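Subtilisin-like protein (Prochloron didemni, PDB 3ZXY) is the protease domain of the larger PatA protein and probably acts as a subtilisin-type serine endopeptidase in the processing of patellamides. Local coordinates at residues A13-P18 with H107-S112; G52-S57 with T210-P215. The protein carries 1 engineered substitution. All coordinates share one frame; numbering follows the deposited sequence.

In the fold
Both interactions belong to the catalytic core of a subtilase fold, and their centres lie about 9 Å apart. Interaction 1 joins two neighbouring parallel strands of the central sheet and carries Asp16, the predicted acid of the charge relay. Interaction 2 packs two helices on one side of that sheet and carries Ala211, the engineered residue at the serine position. His51, the predicted relay histidine, lies between them: its side chain is about 3 Å from that of Asp16 and about 3 Å from that of Ala211, nearest atoms in each case. A probable hydrogen bond of 2.7 Å from Ser112 OG to Ala211 O ties the two contacts together.

Interaction 1 (A13-P18 with H107-S112); sequences AILDGP and HIINIS
Leu15 leans across its neighbouring strand and sets its methyl groups against Ile109 and Ile111. The two strands, 13-16 and 108-111, run side by side in the parallel sheet of the subtilase fold, axes 22° apart. With CG beside the backbone N (chi1 -83°), Leu15 crosses both isoleucine side chains at a slant and places CD2 3.6 Å from Ile109 CG2. Leu15 CD2 also meets Ile111 CD1, at 4.1 Å. Helix 91-103 lies against this apolar side, Ile98 touching Leu15 and Ile111. On the other face, Ile14 and Asn110 point the same way, and Ile14 CD1 lies 4.0 Å from Asn110 CB. Three backbone bonds join the strands: Ala13 N to Ile108 O, Asn110 N to Ala13 O and Leu15 N to Asn110 O. The carboxylate of Asp16 reaches Ser112 with OD2, 3.5 Å from Ser112 CB. Asp16 OD1 accepts from Gly17 N at 2.7 Å and is bonded to His51 ND1. One water lies 2.7 Å from Asp16 OD2 and accepts from Asn110 ND2 and Ser112 N. An alanine in place of Asp16 would probably leave His51 ND1 without its carboxylate partner and this water without a close oxygen partner. With CG anti to the backbone N (chi1 -176°), Asn110 donates from ND2 to Ser112 OG, which lies nearly in the amide plane. Asn110 OD1 is bonded to Ser218 OG, and Ser112 OG to Ala211 O.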
loop_
_atom_site.group_PDB
_atom_site.type_symbol
_atom_site.label_atom_id
_atom_site.label_comp_id
_atom_site.label_asym_id
_atom_site.label_seq_id
_atom_site.Cartn_x
_atom_site.Cartn_y
_atom_site.Cartn_z
ATOM N N ALA A 13 6.000 -5.880 0.858
ATOM C CA ALA A 13 6.554 -5.676 -0.482
ATOM C C ALA A 13 6.013 -4.390 -1.080
ATOM O O ALA A 13 4.817 -4.100 -0.946
ATOM C CB ALA A 13 6.216 -6.844 -1.378
ATOM N N ILE A 14 6.898 -3.625 -1.711
ATOM C CA ILE A 14 6.548 -2.407 -2.422
ATOM C C ILE A 14 6.736 -2.729 -3.900
ATOM O O ILE A 14 7.856 -2.946 -4.347
ATOM C CB ILE A 14 7.490 -1.237 -2.056
ATOM C CG1 ILE A 14 7.518 -1.004 -0.545
ATOM C CG2 ILE A 14 7.098 0.033 -2.825
ATOM C CD1 ILE A 14 6.193 -0.591 0.047
ATOM N N LEU A 15 5.636 -2.746 -4.657
ATOM C CA LEU A 15 5.672 -2.971 -6.090
ATOM C C LEU A 15 5.433 -1.617 -6.720
ATOM O O LEU A 15 4.298 -1.155 -6.833
ATOM C CB LEU A 15 4.592 -3.967 -6.513
ATOM C CG LEU A 15 4.962 -5.446 -6.355
ATOM C CD1 LEU A 15 5.398 -5.829 -4.946
ATOM C CD2 LEU A 15 3.775 -6.286 -6.807
ATOM N N ASP A 16 6.508 -0.959 -7.100
ATOM C CA ASP A 16 6.421 0.418 -7.535
ATOM C C ASP A 16 7.583 0.695 -8.483
ATOM O O ASP A 16 8.085 -0.208 -9.150
ATOM C CB ASP A 16 6.413 1.360 -6.310
ATOM C CG ASP A 16 5.618 2.627 -6.559
ATOM O OD1 ASP A 16 6.100 3.481 -7.319
ATOM O OD2 ASP A 16 4.498 2.767 -6.014
ATOM N N GLY A 17 7.996 1.942 -8.551
ATOM C CA GLY A 17 9.218 2.263 -9.266
ATOM C C GLY A 17 10.446 1.939 -8.453
ATOM O O GLY A 17 10.364 1.465 -7.315
ATOM N N PRO A 18 11.618 2.198 -9.035
ATOM C CA PRO A 18 12.852 2.052 -8.290
ATOM C C PRO A 18 12.848 2.873 -7.009
ATOM O O PRO A 18 12.258 3.964 -6.961
ATOM C CB PRO A 18 13.910 2.567 -9.266
ATOM C CG PRO A 18 13.306 2.390 -10.603
ATOM C CD PRO A 18 11.849 2.632 -10.425
ATOM N N HIS A 107 3.866 -10.609 3.425
ATOM C CA HIS A 107 2.555 -10.624 4.091
ATOM C C HIS A 107 1.614 -9.614 3.477
ATOM O O HIS A 107 0.403 -9.826 3.432
ATOM C CB HIS A 107 2.697 -10.291 5.574
ATOM C CG HIS A 107 3.443 -11.316 6.347
ATOM N ND1 HIS A 107 4.749 -11.194 6.635
ATOM C CD2 HIS A 107 3.020 -12.505 6.914
ATOM C CE1 HIS A 107 5.155 -12.264 7.323
ATOM N NE2 HIS A 107 4.096 -13.074 7.506
ATOM N N ILE A 108 2.174 -8.483 3.045
ATOM C CA ILE A 108 1.439 -7.365 2.478
ATOM C C ILE A 108 2.159 -6.967 1.202
ATOM O O ILE A 108 3.396 -6.960 1.163
ATOM C CB ILE A 108 1.404 -6.155 3.444
ATOM C CG1 ILE A 108 0.580 -6.478 4.682
ATOM C CG2 ILE A 108 0.861 -4.892 2.758
ATOM C CD1 ILE A 108 0.950 -5.612 5.867
ATOM N N ILE A 109 1.378 -6.690 0.161
ATOM C CA ILE A 109 1.890 -6.204 -1.129
ATOM C C ILE A 109 1.221 -4.857 -1.390
ATOM O O ILE A 109 0.008 -4.779 -1.553
ATOM C CB ILE A 109 1.597 -7.210 -2.263
ATOM C CG1 ILE A 109 2.318 -8.530 -1.994
ATOM C CG2 ILE A 109 2.032 -6.647 -3.626
ATOM C CD1 ILE A 109 2.010 -9.631 -2.997
ATOM N N ASN A 110 2.021 -3.801 -1.384
ATOM C CA ASN A 110 1.534 -2.442 -1.679
ATOM C C ASN A 110 1.645 -2.195 -3.172
ATOM O O ASN A 110 2.738 -2.269 -3.731
ATOM C CB ASN A 110 2.390 -1.421 -0.919
ATOM C CG ASN A 110 1.907 0.014 -1.079
ATOM O OD1 ASN A 110 1.214 0.534 -0.203
ATOM N ND2 ASN A 110 2.234 0.661 -2.211
ATOM N N ILE A 111 0.520 -1.894 -3.812
ATOM C CA ILE A 111 0.527 -1.517 -5.241
ATOM C C ILE A 111 -0.147 -0.153 -5.386
ATOM O O ILE A 111 -1.372 -0.042 -5.484
ATOM C CB ILE A 111 -0.180 -2.561 -6.113
ATOM C CG1 ILE A 111 0.450 -3.942 -5.920
ATOM C CG2 ILE A 111 -0.143 -2.144 -7.583
ATOM C CD1 ILE A 111 -0.151 -5.030 -6.788
ATOM N N SER A 112 0.678 0.878 -5.399
ATOM C CA SER A 112 0.219 2.250 -5.566
ATOM C C SER A 112 0.092 2.544 -7.043
ATOM O O SER A 112 0.778 3.420 -7.582
ATOM C CB SER A 112 1.197 3.223 -4.935
ATOM O OG SER A 112 1.138 3.138 -3.515
HETATM O O HOH W 1 3.422 0.567 -4.878
#

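Interaction 2 (G52-S57 with T210-P215); sequences GTHVAS and TAFATP. Engineered in segment 210-215: Ala211 (natural residue Ser).
His54 and Phe212 bring their rings together between helices 47-60 and 210-230. The ring planes stand at 68° and the centroids are 4.8 Å apart, an oblique pairing. The closest atoms are His54 ND1 and Phe212 CD1, at 3.5 Å. His54 has CG anti to the backbone N (chi1 -164°), and its ring reaches across to the CD1–CE1 side of Phe212. The far nitrogen, NE2, is bonded to Glu205 O. Phe212 also meets the ring of His51, and Ala211 CB sits over the centre of one of its faces.

The aliphatic packing centres on Val55, whose two methyls go to different partners. Val55 CG2 lies 3.7 Å from Ala211 O and 4.1 Å from Phe212 CE1. Val55 CG1 meets the ring of Pro215, 4.1 Å from Pro215 CG. Pro215 CB also lies 3.8 Å from Val55 O. The short helical segments cross at -32°, with axes 9.1 Å apart at closest approach.

Within each helix, a side-chain hydroxyl bonds to a backbone carbonyl. Ser57 OG donates to His54 O at 2.7 Å. Thr210 O accepts twice from Thr214, from OG1 and from the backbone N, which arrive from opposite faces of its plane. The helix is kinked at Pro215, which has no N-H to bond the turn before.

Ala211 is an engineered replacement of serine. It stands in the first turn of helix 210-230, while His51, the predicted relay histidine, lies on helix 47-60. This is consistent with the subtilisin catalytic site, where the histidine and serine helices pack side by side.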
loop_
_atom_site.group_PDB
_atom_site.type_symbol
_atom_site.label_atom_id
_atom_site.label_comp_id
_atom_site.label_asym_id
_atom_site.label_seq_id
_atom_site.Cartn_x
_atom_site.Cartn_y
_atom_site.Cartn_z
ATOM N N GLY A 52 8.335 5.626 -6.556
ATOM C CA GLY A 52 8.678 4.485 -5.719
ATOM C C GLY A 52 9.429 4.875 -4.459
ATOM O O GLY A 52 9.168 4.331 -3.388
ATOM N N THR A 53 10.361 5.823 -4.571
ATOM C CA THR A 53 11.115 6.275 -3.398
ATOM C C THR A 53 10.181 6.943 -2.387
ATOM O O THR A 53 10.288 6.709 -1.167
ATOM C CB THR A 53 12.235 7.239 -3.818
ATOM O OG1 THR A 53 13.102 6.571 -4.752
ATOM C CG2 THR A 53 13.039 7.737 -2.612
ATOM N N HIS A 54 9.230 7.728 -2.883
ATOM C CA HIS A 54 8.269 8.398 -2.019
ATOM C C HIS A 54 7.398 7.378 -1.320
ATOM O O HIS A 54 7.275 7.389 -0.086
ATOM C CB HIS A 54 7.429 9.352 -2.843
ATOM C CG HIS A 54 6.679 10.363 -2.029
ATOM N ND1 HIS A 54 5.570 10.044 -1.322
ATOM C CD2 HIS A 54 6.903 11.720 -1.823
ATOM C CE1 HIS A 54 5.097 11.144 -0.718
ATOM N NE2 HIS A 54 5.912 12.167 -1.007
ATOM N N VAL A 55 6.801 6.464 -2.091
ATOM C CA VAL A 55 5.916 5.418 -1.526
ATOM C C VAL A 55 6.654 4.567 -0.474
ATOM O O VAL A 55 6.138 4.330 0.628
ATOM C CB VAL A 55 5.325 4.532 -2.658
ATOM C CG1 VAL A 55 4.698 3.235 -2.123
ATOM C CG2 VAL A 55 4.299 5.321 -3.460
ATOM N N ALA A 56 7.869 4.140 -0.788
ATOM C CA ALA A 56 8.629 3.300 0.137
ATOM C C ALA A 56 8.923 4.065 1.414
ATOM O O ALA A 56 8.836 3.484 2.511
ATOM C CB ALA A 56 9.921 2.791 -0.489
ATOM N N SER A 57 9.210 5.358 1.301
ATOM C CA SER A 57 9.603 6.148 2.472
ATOM C C SER A 57 8.454 6.309 3.473
ATOM O O SER A 57 8.681 6.412 4.675
ATOM C CB SER A 57 10.168 7.505 2.051
ATOM O OG SER A 57 9.186 8.386 1.540
ATOM N N THR A 210 -4.153 8.968 -4.439
ATOM C CA THR A 210 -4.399 7.662 -3.854
ATOM C C THR A 210 -3.132 6.811 -3.760
ATOM O O THR A 210 -3.061 5.936 -2.906
ATOM C CB THR A 210 -5.521 6.877 -4.578
ATOM O OG1 THR A 210 -5.158 6.594 -5.936
ATOM C CG2 THR A 210 -6.843 7.655 -4.549
ATOM N N ALA A 211 -2.138 7.077 -4.620
ATOM C CA ALA A 211 -0.858 6.366 -4.532
ATOM C C ALA A 211 -0.137 6.570 -3.213
ATOM O O ALA A 211 0.698 5.749 -2.839
ATOM C CB ALA A 211 0.066 6.785 -5.663
ATOM N N PHE A 212 -0.412 7.673 -2.533
ATOM C CA PHE A 212 0.284 8.025 -1.297
ATOM C C PHE A 212 -0.537 7.678 -0.062
ATOM O O PHE A 212 0.016 7.389 1.008
ATOM C CB PHE A 212 0.758 9.477 -1.378
ATOM C CG PHE A 212 1.464 9.738 -2.659
ATOM C CD1 PHE A 212 2.662 9.102 -2.926
ATOM C CD2 PHE A 212 0.861 10.462 -3.657
ATOM C CE1 PHE A 212 3.295 9.264 -4.141
ATOM C CE2 PHE A 212 1.477 10.624 -4.880
ATOM C CZ PHE A 212 2.707 10.037 -5.117
ATOM N N ALA A 213 -1.848 7.621 -0.228
ATOM C CA ALA A 213 -2.750 7.079 0.810
ATOM C C ALA A 213 -2.546 5.577 0.983
ATOM O O ALA A 213 -2.599 5.050 2.094
ATOM C CB ALA A 213 -4.206 7.371 0.424
ATOM N N THR A 214 -2.313 4.881 -0.134
ATOM C CA THR A 214 -2.154 3.426 -0.144
ATOM C C THR A 214 -1.080 2.931 0.851
ATOM O O THR A 214 -1.373 2.058 1.660
ATOM C CB THR A 214 -1.943 2.925 -1.590
ATOM O OG1 THR A 214 -3.117 3.225 -2.350
ATOM C CG2 THR A 214 -1.694 1.427 -1.653
ATOM N N PRO A 215 0.153 3.484 0.814
ATOM C CA PRO A 215 1.185 3.024 1.755
ATOM C C PRO A 215 0.904 3.340 3.207
ATOM O O PRO A 215 1.449 2.662 4.093
ATOM C CB PRO A 215 2.467 3.695 1.247
ATOM C CG PRO A 215 1.990 4.840 0.433
ATOM C CD PRO A 215 0.724 4.381 -0.206
#